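Local coordinates for kelch-like protein 7 (Homo sapiens, PDB 3II7) that serves, through this Kelch-repeat domain and the rest of the protein, as the substrate-specific adapter of a CUL3-RBX1 E3 ubiquitin ligase, at residues Val154-Ser158 with Arg191-Leu196; Asn169-Val173 with Thr182-Pro186; Asp201-Val206 with Asn217-Ile223. All coordinates share one frame; numbering follows the deposited sequence.

In the fold
The Kelch-repeat domain is a beta-propeller of six four-stranded antiparallel sheets, and the three contacts sit in two consecutive blades. Contact 2 pairs the outer two strands, 171-175 and 180-184, of one blade; contact 3 pairs the middle two, 202-206 and 218-222, of the next. Contact 1 joins the blades, bringing the end of strand 151-155 against the loop that leads into strand 195-199. Along the chain contact 1 opens first and brackets contact 2, while contact 3 follows both. Their centres lie about 12 to 13 Å from one another, and contact 1 touches both of the others, so pairing within each blade and packing between blades form one continuous structure.

Contact 1 (Val154-Ser158 with Arg191-Leu196); sequences VCGGS and RKNHGL
Gly157 N donates to Arg191 O across 2.8 Å, in the plane of that carbonyl and with an N-H...O angle of 152°. The imidazole of His194 adds a second, weaker bond: NE2 reaches Cys155 O at 3.0 Å, but the bond is bent to 122° at the hydrogen. The carbonyl oxygen meets the ring at its edge, while Arg191 CB lies over one face. With chi1 at 52°, CG of His194 is held between its own backbone N and carbonyl carbon, and the ring is carried toward the Cys155-Gly157 backbone. Gly156 passes close by, its CA 3.2 Å from Arg191 O; a CB there would run into that oxygen and into the imidazole. Cutting His194 back to an alanine is likely to leave Cys155 O without this donor and to open a gap beside the cysteine sulfur. That sulfur, SG, sits at the ring's edge and also packs against Leu196 CD1 at 3.4 Å. Farther out, Lys192 CB lies 3.8 Å from Gly157 CA, and its extended chain runs past Ser158. There one water lies 2.7 Å from Ser158 OG and accepts a weak bond from Lys192 NZ. The Arg191 guanidinium leads away to a salt bridge with Glu219 and to Gly207 O and Asn217 OD1 in the next blade. A glycine pair closing the second strand of a blade is a hallmark of the Kelch repeat, and here it receives the loop that crosses to the neighbouring blade of the propeller.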
loop_
_atom_site.group_PDB
_atom_site.type_symbol
_atom_site.label_atom_id
_atom_site.label_comp_id
_atom_site.label_asym_id
_atom_site.label_seq_id
_atom_site.Cartn_x
_atom_site.Cartn_y
_atom_site.Cartn_z
ATOM N N VAL A 154 7.735 -7.380 -3.060
ATOM C CA VAL A 154 6.556 -7.197 -3.876
ATOM C C VAL A 154 5.798 -8.532 -3.970
ATOM O O VAL A 154 6.422 -9.562 -4.082
ATOM C CB VAL A 154 6.965 -6.778 -5.285
ATOM C CG1 VAL A 154 5.794 -6.835 -6.198
ATOM C CG2 VAL A 154 7.568 -5.378 -5.280
ATOM N N CYS A 155 4.467 -8.495 -3.945
ATOM C CA CYS A 155 3.679 -9.658 -4.243
ATOM C C CYS A 155 2.334 -9.333 -4.832
ATOM O O CYS A 155 1.685 -8.283 -4.536
ATOM C CB CYS A 155 3.500 -10.584 -3.078
ATOM S SG CYS A 155 2.599 -9.875 -1.763
ATOM N N GLY A 156 1.913 -10.256 -5.639
ATOM C CA GLY A 156 0.627 -10.218 -6.310
ATOM C C GLY A 156 0.529 -9.105 -7.334
ATOM O O GLY A 156 1.512 -8.752 -7.992
ATOM N N GLY A 157 -0.668 -8.582 -7.481
ATOM C CA GLY A 157 -0.980 -7.668 -8.571
ATOM C C GLY A 157 -1.509 -8.420 -9.774
ATOM O O GLY A 157 -1.788 -9.626 -9.723
ATOM N N SER A 158 -1.665 -7.704 -10.885
ATOM C CA SER A 158 -2.134 -8.319 -12.111
ATOM C C SER A 158 -1.316 -7.894 -13.304
ATOM O O SER A 158 -0.566 -6.915 -13.245
ATOM C CB SER A 158 -3.594 -7.982 -12.345
ATOM O OG SER A 158 -3.769 -6.595 -12.517
ATOM N N ARG A 191 -3.564 -12.586 -5.618
ATOM C CA ARG A 191 -4.192 -11.397 -4.991
ATOM C C ARG A 191 -3.755 -10.152 -5.698
ATOM O O ARG A 191 -2.573 -10.016 -6.034
ATOM C CB ARG A 191 -3.772 -11.193 -3.507
ATOM C CG ARG A 191 -3.927 -12.360 -2.604
ATOM C CD ARG A 191 -3.399 -12.050 -1.221
ATOM N NE ARG A 191 -3.454 -13.267 -0.420
ATOM C CZ ARG A 191 -4.489 -13.642 0.326
ATOM N NH1 ARG A 191 -5.573 -12.888 0.458
ATOM N NH2 ARG A 191 -4.441 -14.788 0.961
ATOM N N LYS A 192 -4.705 -9.243 -5.887
ATOM C CA LYS A 192 -4.421 -7.839 -6.170
ATOM C C LYS A 192 -5.299 -7.006 -5.244
ATOM O O LYS A 192 -6.295 -7.463 -4.727
ATOM C CB LYS A 192 -4.683 -7.463 -7.616
ATOM C CG LYS A 192 -6.170 -7.500 -8.072
ATOM C CD LYS A 192 -6.286 -7.059 -9.519
ATOM C CE LYS A 192 -7.709 -7.000 -9.993
ATOM N NZ LYS A 192 -7.844 -6.241 -11.299
ATOM N N ASN A 193 -4.919 -5.746 -5.063
ATOM C CA ASN A 193 -5.619 -4.830 -4.168
ATOM C C ASN A 193 -5.720 -5.309 -2.723
ATOM O O ASN A 193 -6.601 -4.865 -1.970
ATOM C CB ASN A 193 -7.040 -4.490 -4.706
ATOM C CG ASN A 193 -7.019 -3.849 -6.074
ATOM O OD1 ASN A 193 -7.654 -4.345 -7.009
ATOM N ND2 ASN A 193 -6.266 -2.757 -6.210
ATOM N N HIS A 194 -4.771 -6.156 -2.332
ATOM C CA HIS A 194 -4.635 -6.695 -1.005
ATOM C C HIS A 194 -3.816 -5.742 -0.141
ATOM O O HIS A 194 -3.045 -4.924 -0.639
ATOM C CB HIS A 194 -3.922 -8.068 -1.034
ATOM C CG HIS A 194 -2.620 -8.082 -1.787
ATOM N ND1 HIS A 194 -2.554 -7.862 -3.134
ATOM C CD2 HIS A 194 -1.351 -8.376 -1.394
ATOM C CE1 HIS A 194 -1.303 -7.952 -3.542
ATOM N NE2 HIS A 194 -0.551 -8.285 -2.515
ATOM N N GLY A 195 -3.965 -5.878 1.154
ATOM C CA GLY A 195 -3.079 -5.234 2.095
ATOM C C GLY A 195 -1.792 -6.018 2.163
ATOM O O GLY A 195 -1.778 -7.233 1.927
ATOM N N LEU A 196 -0.716 -5.331 2.529
ATOM C CA LEU A 196 0.615 -5.970 2.602
ATOM C C LEU A 196 1.379 -5.216 3.648
ATOM O O LEU A 196 1.733 -4.023 3.456
ATOM C CB LEU A 196 1.355 -5.960 1.252
ATOM C CG LEU A 196 2.532 -6.949 1.198
ATOM C CD1 LEU A 196 1.999 -8.438 1.249
ATOM C CD2 LEU A 196 3.439 -6.699 -0.021
HETATM O O HOH W 1 -5.192 -4.330 -11.931
#

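Contact 2 (Asn169-Val173 with Thr182-Pro186); sequences NSCEV and TELCP
Pro186 CB lies over the flat of the Asn169 carboxamide, in one of that residue's two modelled conformers, 3.7 Å from ND2 and almost as near CG and OD1. The two side chains run side by side, pointing the same way. The other flat groups are the carboxylates of Glu172 and Glu183, whose like charges come within 4.5 Å at Glu172 OE2 and Glu183 OE1. One water donates to both of these oxygens, which probably eases the repulsion, and Glu172 also has a salt bridge to Arg140. Glu183 bends at chi2 (74°), which brings OE2 back over the first strand; a second water there accepts from Cys171 N and lies 2.7 Å from Glu183 OE2. On the opposite side of the sheet Leu184 CD1 packs against Val173 CG1 at 3.7 Å and against Cys171 SG. Backbone bonds hold the strands: Val173 and Thr182 exchange a pair, and Leu184 N donates to Cys171 O at 2.9 Å. Beyond the strand end, Cys185 O accepts from Trp228 NE1 of the following blade. Together the two strands make the antiparallel hairpin that forms the outer half of a Kelch propeller blade.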
loop_
_atom_site.group_PDB
_atom_site.type_symbol
_atom_site.label_atom_id
_atom_site.label_comp_id
_atom_site.label_asym_id
_atom_site.label_seq_id
_atom_site.Cartn_x
_atom_site.Cartn_y
_atom_site.Cartn_z
ATOM N N ASN A 169 0.163 -14.775 -8.069
ATOM C CA ASN A 169 0.531 -15.113 -6.706
ATOM C C ASN A 169 2.021 -14.889 -6.446
ATOM O O ASN A 169 2.491 -14.970 -5.295
ATOM C CB ASN A 169 0.069 -16.513 -6.314
ATOM C CG ASN A 169 0.737 -17.595 -7.104
ATOM O OD1 ASN A 169 1.418 -17.335 -8.102
ATOM N ND2 ASN A 169 0.555 -18.835 -6.666
ATOM N N SER A 170 2.767 -14.518 -7.482
ATOM C CA SER A 170 4.200 -14.446 -7.343
ATOM C C SER A 170 4.680 -13.331 -6.419
ATOM O O SER A 170 4.022 -12.273 -6.258
ATOM C CB SER A 170 4.843 -14.322 -8.696
ATOM O OG SER A 170 4.564 -13.097 -9.263
ATOM N N CYS A 171 5.820 -13.610 -5.795
ATOM C CA CYS A 171 6.460 -12.724 -4.830
ATOM C C CYS A 171 7.925 -12.622 -5.192
ATOM O O CYS A 171 8.540 -13.619 -5.548
ATOM C CB CYS A 171 6.292 -13.324 -3.422
ATOM S SG CYS A 171 7.151 -12.457 -2.077
ATOM N N GLU A 172 8.479 -11.409 -5.125
ATOM C CA GLU A 172 9.904 -11.233 -5.336
ATOM C C GLU A 172 10.435 -10.172 -4.398
ATOM O O GLU A 172 9.655 -9.364 -3.855
ATOM C CB GLU A 172 10.209 -10.918 -6.800
ATOM C CG GLU A 172 9.413 -9.791 -7.409
ATOM C CD GLU A 172 9.736 -9.585 -8.881
ATOM O OE1 GLU A 172 10.895 -9.240 -9.175
ATOM O OE2 GLU A 172 8.828 -9.790 -9.731
ATOM N N VAL A 173 11.753 -10.205 -4.181
ATOM C CA VAL A 173 12.397 -9.287 -3.202
ATOM C C VAL A 173 13.610 -8.612 -3.821
ATOM O O VAL A 173 14.381 -9.235 -4.558
ATOM C CB VAL A 173 12.752 -9.993 -1.908
ATOM C CG1 VAL A 173 13.776 -11.137 -2.120
ATOM C CG2 VAL A 173 13.262 -9.000 -0.847
ATOM N N THR A 182 15.082 -11.162 -6.470
ATOM C CA THR A 182 15.054 -12.619 -6.274
ATOM C C THR A 182 13.611 -13.123 -6.166
ATOM O O THR A 182 12.810 -12.576 -5.358
ATOM C CB THR A 182 15.825 -12.997 -5.030
ATOM O OG1 THR A 182 17.187 -12.566 -5.187
ATOM C CG2 THR A 182 15.784 -14.542 -4.795
ATOM N N GLU A 183 13.283 -14.155 -6.949
ATOM C CA GLU A 183 11.993 -14.817 -6.877
ATOM C C GLU A 183 11.882 -15.588 -5.547
ATOM O O GLU A 183 12.794 -16.348 -5.177
ATOM C CB GLU A 183 11.794 -15.778 -8.070
ATOM C CG GLU A 183 10.326 -16.192 -8.269
ATOM C CD GLU A 183 9.449 -15.050 -8.871
ATOM O OE1 GLU A 183 9.989 -14.186 -9.583
ATOM O OE2 GLU A 183 8.228 -15.030 -8.635
ATOM N N LEU A 184 10.782 -15.365 -4.843
ATOM C CA LEU A 184 10.495 -16.038 -3.608
ATOM C C LEU A 184 9.351 -17.053 -3.790
ATOM O O LEU A 184 8.755 -17.194 -4.898
ATOM C CB LEU A 184 10.148 -15.007 -2.537
ATOM C CG LEU A 184 11.314 -14.046 -2.199
ATOM C CD1 LEU A 184 10.821 -13.046 -1.135
ATOM C CD2 LEU A 184 12.606 -14.781 -1.707
ATOM N N CYS A 185 9.046 -17.776 -2.719
ATOM C CA CYS A 185 7.886 -18.644 -2.705
ATOM C C CYS A 185 6.640 -17.831 -3.055
ATOM O O CYS A 185 6.449 -16.727 -2.530
ATOM C CB CYS A 185 7.731 -19.241 -1.317
ATOM S SG CYS A 185 6.393 -20.454 -1.183
ATOM N N PRO A 186 5.797 -18.352 -3.967
ATOM C CA PRO A 186 4.572 -17.640 -4.295
ATOM C C PRO A 186 3.515 -17.732 -3.170
ATOM O O PRO A 186 3.519 -18.681 -2.366
ATOM C CB PRO A 186 4.075 -18.352 -5.545
ATOM C CG PRO A 186 4.587 -19.727 -5.393
ATOM C CD PRO A 186 5.935 -19.585 -4.759
HETATM O O HOH W 2 6.878 -16.236 -6.582
HETATM O O HOH W 3 8.309 -12.381 -10.270
HETATM O O HOH W 4 17.410 -10.120 -3.932
#

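Contact 3 (Asp201-Val206 with Asn217-Ile223); sequences DKIFAV and NVEYYDI
Lys202, Tyr220 and Phe204 form a layered row along one face of the strand pair. In the lysine conformer described here, one of two modelled, the aliphatic chain slants across the phenol ring, with CD over its face at 3.8 Å from the Tyr220 centroid. The extended chain carries NZ on to 4.7 Å from the same centroid, an off-centre cation-pi contact. Tyr220 in turn sets its CB over the face of the Phe204 ring, 3.8 Å from that centroid. With chi1 of Tyr220 at 71° the ring stands over its own backbone, which brings the phenol beside the lysine. The two aromatic rings meet obliquely, their planes inclined at 46°. Val218 CG1 meets the edge of the phenylalanine ring at 4.3 Å from Phe204 CD1, and Val206 and Val218 continue the row side by side.

The opposite face is built differently. Ile203 and Tyr221 approach through their CB atoms, and the Tyr221 ring then leads away so that OH bonds to Asn226. Ala205 CB lies against Glu219 CG at 4.1 Å, while the Glu219 carboxylate accepts from the backbone N of Ile188 and of Glu189 in the loop between blades. Two hydrogen-bonded pairs tie the backbones. Ile203 and Tyr221 exchange bonds, the tighter from Tyr221 N to Ile203 O at 2.7 Å; Ala205 and Glu219 do the same, Ala205 N reaching Glu219 O at 2.8 Å. These are the two central strands of a four-stranded antiparallel Kelch blade, with 195-199 beside one and 227-230 beside the other.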
loop_
_atom_site.group_PDB
_atom_site.type_symbol
_atom_site.label_atom_id
_atom_site.label_comp_id
_atom_site.label_asym_id
_atom_site.label_seq_id
_atom_site.Cartn_x
_atom_site.Cartn_y
_atom_site.Cartn_z
ATOM N N ASP A 201 8.417 -10.392 11.939
ATOM C CA ASP A 201 9.267 -11.253 11.132
ATOM C C ASP A 201 8.455 -11.903 10.030
ATOM O O ASP A 201 8.888 -12.915 9.422
ATOM C CB ASP A 201 9.927 -12.331 12.028
ATOM C CG ASP A 201 8.904 -13.166 12.817
ATOM O OD1 ASP A 201 7.684 -12.912 12.690
ATOM O OD2 ASP A 201 9.312 -14.058 13.583
ATOM N N LYS A 202 7.300 -11.290 9.749
ATOM C CA LYS A 202 6.314 -11.850 8.836
ATOM C C LYS A 202 5.692 -10.746 8.007
ATOM O O LYS A 202 5.516 -9.636 8.483
ATOM C CB LYS A 202 5.207 -12.565 9.614
ATOM C CG LYS A 202 5.629 -13.828 10.312
ATOM C CD LYS A 202 4.556 -14.288 11.314
ATOM C CE LYS A 202 5.144 -15.229 12.356
ATOM N NZ LYS A 202 4.103 -15.836 13.248
ATOM N N ILE A 203 5.347 -11.079 6.759
ATOM C CA ILE A 203 4.648 -10.144 5.889
ATOM C C ILE A 203 3.247 -10.694 5.594
ATOM O O ILE A 203 3.095 -11.744 4.923
ATOM C CB ILE A 203 5.408 -9.909 4.570
ATOM C CG1 ILE A 203 6.799 -9.291 4.850
ATOM C CG2 ILE A 203 4.594 -9.021 3.652
ATOM C CD1 ILE A 203 7.711 -9.166 3.581
ATOM N N PHE A 204 2.213 -9.991 6.081
ATOM C CA PHE A 204 0.842 -10.418 5.937
ATOM C C PHE A 204 0.240 -9.842 4.663
ATOM O O PHE A 204 0.305 -8.631 4.440
ATOM C CB PHE A 204 0.006 -9.984 7.169
ATOM C CG PHE A 204 0.330 -10.744 8.417
ATOM C CD1 PHE A 204 -0.432 -11.849 8.789
ATOM C CD2 PHE A 204 1.387 -10.353 9.241
ATOM C CE1 PHE A 204 -0.155 -12.528 9.919
ATOM C CE2 PHE A 204 1.680 -11.060 10.366
ATOM C CZ PHE A 204 0.888 -12.145 10.715
ATOM N N ALA A 205 -0.330 -10.721 3.837
ATOM C CA ALA A 205 -1.114 -10.346 2.712
ATOM C C ALA A 205 -2.574 -10.517 3.110
ATOM O O ALA A 205 -3.007 -11.632 3.454
ATOM C CB ALA A 205 -0.767 -11.212 1.502
ATOM N N VAL A 206 -3.344 -9.424 3.010
ATOM C CA VAL A 206 -4.667 -9.346 3.609
ATOM C C VAL A 206 -5.704 -9.111 2.528
ATOM O O VAL A 206 -5.720 -8.072 1.876
ATOM C CB VAL A 206 -4.745 -8.202 4.666
ATOM C CG1 VAL A 206 -6.130 -8.170 5.330
ATOM C CG2 VAL A 206 -3.606 -8.317 5.701
ATOM N N ASN A 217 -9.661 -14.084 2.941
ATOM C CA ASN A 217 -8.587 -14.804 3.595
ATOM C C ASN A 217 -7.281 -14.016 3.680
ATOM O O ASN A 217 -7.085 -12.935 3.047
ATOM C CB ASN A 217 -8.436 -16.241 3.062
ATOM C CG ASN A 217 -7.988 -16.322 1.614
ATOM O OD1 ASN A 217 -7.274 -15.480 1.109
ATOM N ND2 ASN A 217 -8.388 -17.417 0.956
ATOM N N VAL A 218 -6.402 -14.535 4.505
ATOM C CA VAL A 218 -5.231 -13.835 4.972
ATOM C C VAL A 218 -4.102 -14.823 5.091
ATOM O O VAL A 218 -4.282 -15.925 5.595
ATOM C CB VAL A 218 -5.490 -13.163 6.355
ATOM C CG1 VAL A 218 -4.214 -12.417 6.885
ATOM C CG2 VAL A 218 -6.705 -12.202 6.272
ATOM N N GLU A 219 -2.934 -14.440 4.630
ATOM C CA GLU A 219 -1.775 -15.308 4.736
ATOM C C GLU A 219 -0.559 -14.490 5.077
ATOM O O GLU A 219 -0.551 -13.265 4.895
ATOM C CB GLU A 219 -1.554 -16.094 3.435
ATOM C CG GLU A 219 -1.319 -15.232 2.166
ATOM C CD GLU A 219 -1.197 -16.086 0.934
ATOM O OE1 GLU A 219 -0.197 -16.835 0.835
ATOM O OE2 GLU A 219 -2.114 -16.058 0.065
ATOM N N TYR A 220 0.492 -15.141 5.553
ATOM C CA TYR A 220 1.746 -14.421 5.788
ATOM C C TYR A 220 2.936 -15.145 5.192
ATOM O O TYR A 220 2.929 -16.373 5.024
ATOM C CB TYR A 220 2.011 -14.151 7.269
ATOM C CG TYR A 220 2.370 -15.358 8.076
ATOM C CD1 TYR A 220 3.678 -15.775 8.189
ATOM C CD2 TYR A 220 1.405 -16.068 8.739
ATOM C CE1 TYR A 220 4.010 -16.887 8.932
ATOM C CE2 TYR A 220 1.726 -17.189 9.480
ATOM C CZ TYR A 220 3.025 -17.579 9.582
ATOM O OH TYR A 220 3.340 -18.681 10.341
ATOM N N TYR A 221 3.948 -14.347 4.883
ATOM C CA TYR A 221 5.218 -14.828 4.385
ATOM C C TYR A 221 6.185 -14.921 5.539
ATOM O O TYR A 221 6.481 -13.917 6.193
ATOM C CB TYR A 221 5.772 -13.874 3.344
ATOM C CG TYR A 221 7.095 -14.339 2.752
ATOM C CD1 TYR A 221 7.166 -15.516 2.020
ATOM C CD2 TYR A 221 8.260 -13.596 2.950
ATOM C CE1 TYR A 221 8.350 -15.952 1.496
ATOM C CE2 TYR A 221 9.477 -14.016 2.418
ATOM C CZ TYR A 221 9.529 -15.195 1.715
ATOM O OH TYR A 221 10.727 -15.602 1.189
ATOM N N ASP A 222 6.662 -16.137 5.788
ATOM C CA ASP A 222 7.692 -16.393 6.782
ATOM C C ASP A 222 9.026 -16.115 6.131
ATOM O O ASP A 222 9.500 -16.875 5.266
ATOM C CB ASP A 222 7.593 -17.842 7.263
ATOM C CG ASP A 222 8.449 -18.104 8.481
ATOM O OD1 ASP A 222 9.637 -17.765 8.449
ATOM O OD2 ASP A 222 7.907 -18.638 9.474
ATOM N N ILE A 223 9.619 -14.990 6.483
ATOM C CA ILE A 223 10.870 -14.563 5.857
ATOM C C ILE A 223 11.981 -15.580 6.046
ATOM O O ILE A 223 12.722 -15.865 5.125
ATOM C CB ILE A 223 11.258 -13.155 6.388
ATOM C CG1 ILE A 223 10.240 -12.123 5.928
ATOM C CG2 ILE A 223 12.687 -12.727 5.931
ATOM C CD1 ILE A 223 10.409 -10.715 6.588
HETATM O O HOH W 5 10.827 -14.862 9.583
#